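Local atomic coordinates of uracil-DNA glycosylase (Nitratifractor salsuginis, PDB entry 5X3G), a protein that is a member of the uracil-DNA glycosylases, built around a four-stranded parallel beta sheet with helices packed around it. Residues A[113-118]-A[229-234]. Residues are numbered along the deposited sequence; the frame is centred on the assembly and turned at random.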
# COMPACT_ATOMS: atom_id res chain seq x y z
N ALA A 113 -5.60 14.31 3.09
CA ALA A 113 -5.51 13.07 2.32
C ALA A 113 -6.87 12.38 2.34
O ALA A 113 -7.16 11.54 3.20
CB ALA A 113 -4.42 12.17 2.88
N THR A 114 -7.70 12.73 1.35
CA THR A 114 -9.10 12.33 1.30
C THR A 114 -9.29 10.84 1.56
O THR A 114 -10.07 10.43 2.43
CB THR A 114 -9.68 12.71 -0.06
OG1 THR A 114 -9.37 14.08 -0.35
CG2 THR A 114 -11.20 12.53 -0.07
N SER A 115 -8.58 10.00 0.80
CA SER A 115 -8.78 8.56 0.91
C SER A 115 -8.46 8.07 2.31
O SER A 115 -9.21 7.28 2.89
CB SER A 115 -7.93 7.84 -0.14
OG SER A 115 -8.41 8.11 -1.44
N LEU A 116 -7.34 8.53 2.88
CA LEU A 116 -6.99 8.11 4.23
C LEU A 116 -7.96 8.67 5.26
O LEU A 116 -8.27 8.00 6.25
CB LEU A 116 -5.56 8.54 4.55
CG LEU A 116 -4.52 7.52 4.10
CD1 LEU A 116 -3.16 8.17 3.88
CD2 LEU A 116 -4.42 6.37 5.10
N ARG A 117 -8.43 9.90 5.05
CA ARG A 117 -9.47 10.47 5.92
C ARG A 117 -10.67 9.53 6.00
O ARG A 117 -11.08 9.10 7.09
CB ARG A 117 -9.89 11.84 5.39
CG ARG A 117 -10.96 12.55 6.21
CD ARG A 117 -11.30 13.93 5.64
NE ARG A 117 -12.12 13.86 4.43
CZ ARG A 117 -11.80 14.44 3.27
NH1 ARG A 117 -10.69 15.15 3.16
NH2 ARG A 117 -12.62 14.32 2.23
N ASN A 118 -11.23 9.17 4.84
CA ASN A 118 -12.43 8.34 4.83
C ASN A 118 -12.14 6.93 5.32
O ASN A 118 -12.99 6.31 5.96
CB ASN A 118 -13.04 8.32 3.44
CG ASN A 118 -13.61 9.67 3.03
OD1 ASN A 118 -14.09 10.43 3.87
ND2 ASN A 118 -13.56 9.97 1.74
N GLU A 229 -15.50 -0.34 -3.22
CA GLU A 229 -15.52 1.09 -3.51
C GLU A 229 -14.22 1.74 -3.05
O GLU A 229 -13.68 1.39 -2.00
CB GLU A 229 -16.73 1.72 -2.82
CG GLU A 229 -16.77 3.23 -2.83
CD GLU A 229 -17.98 3.76 -2.08
OE1 GLU A 229 -18.47 3.06 -1.17
OE2 GLU A 229 -18.44 4.88 -2.41
N HIS A 230 -13.72 2.68 -3.84
CA HIS A 230 -12.47 3.33 -3.49
C HIS A 230 -12.69 4.26 -2.29
O HIS A 230 -13.69 4.99 -2.25
CB HIS A 230 -11.91 4.12 -4.67
CG HIS A 230 -10.48 4.52 -4.51
ND1 HIS A 230 -10.08 5.58 -3.72
CD2 HIS A 230 -9.35 4.00 -5.03
CE1 HIS A 230 -8.77 5.69 -3.76
NE2 HIS A 230 -8.30 4.74 -4.55
N PRO A 231 -11.78 4.26 -1.32
CA PRO A 231 -11.98 5.09 -0.11
C PRO A 231 -11.99 6.59 -0.39
O PRO A 231 -12.34 7.36 0.52
CB PRO A 231 -10.80 4.70 0.79
CG PRO A 231 -9.77 4.15 -0.15
CD PRO A 231 -10.54 3.47 -1.24
N TYR A 232 -11.62 7.03 -1.59
CA TYR A 232 -11.74 8.44 -1.93
C TYR A 232 -13.18 8.92 -1.79
O TYR A 232 -13.42 10.10 -1.50
CB TYR A 232 -11.23 8.68 -3.36
CG TYR A 232 -11.16 10.13 -3.77
CD1 TYR A 232 -9.98 10.85 -3.67
CD2 TYR A 232 -12.28 10.79 -4.27
CE1 TYR A 232 -9.91 12.17 -4.05
CE2 TYR A 232 -12.22 12.11 -4.65
CZ TYR A 232 -11.04 12.80 -4.54
OH TYR A 232 -10.97 14.12 -4.92
N ASN A 233 -14.14 8.02 -1.97
CA ASN A 233 -15.55 8.38 -1.90
C ASN A 233 -16.00 8.40 -0.44
O ASN A 233 -15.72 7.47 0.32
CB ASN A 233 -16.38 7.38 -2.70
CG ASN A 233 -15.92 7.28 -4.15
OD1 ASN A 233 -15.29 6.30 -4.54
ND2 ASN A 233 -16.23 8.30 -4.94
N HIS A 234 -16.70 9.47 -0.05
CA HIS A 234 -17.15 9.58 1.33
C HIS A 234 -18.07 8.43 1.72
O HIS A 234 -18.07 8.01 2.88
CB HIS A 234 -17.84 10.93 1.55
CG HIS A 234 -18.91 11.24 0.55
ND1 HIS A 234 -20.24 10.98 0.77
CD2 HIS A 234 -18.83 11.79 -0.69
CE1 HIS A 234 -20.95 11.36 -0.28
NE2 HIS A 234 -20.11 11.85 -1.18
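Asn118 ND2 donates to the backbone O of Pro231 at 3.1 Å, with an N-H...O angle of 153°. The acceptor lies in the amide plane of Asn118, and the donor sits in the carbonyl plane of Pro231. The CB of Asn118 points toward the turn, and CG continues from it anti to the carbonyl carbon (chi1 -68°). Tyr232 O approaches the same ND2 at 3.2 Å, a pair whose geometry leaves its bonding open. One helical turn earlier, Ser115 OG lies at the edges of both aromatic rings: it meets His230 CE1 at 3.4 Å in the imidazole plane, and is 3.5 Å from Tyr232 CB. His230 ND1, for its part, accepts from Tyr232 N at 3.0 Å, which helps to hold the imidazole against the backbone inside the type I turn His230-Asn233. CG2 of Thr114 stands over one face of the phenol ring of Tyr232, 4.2 Å from its centroid and 13° off the normal, a CH-pi contact. Pro231 CB packs on Ser115 O at 3.7 Å, and Phe92 and Phe236 also touch this proline. The contact thus fastens the loop after edge strand 225-228 to the N-terminal turns of helix 114-126: a side-chain amide reads the turn's backbone, while His230 uses its ring nitrogen within the turn and offers the helix a C-H edge.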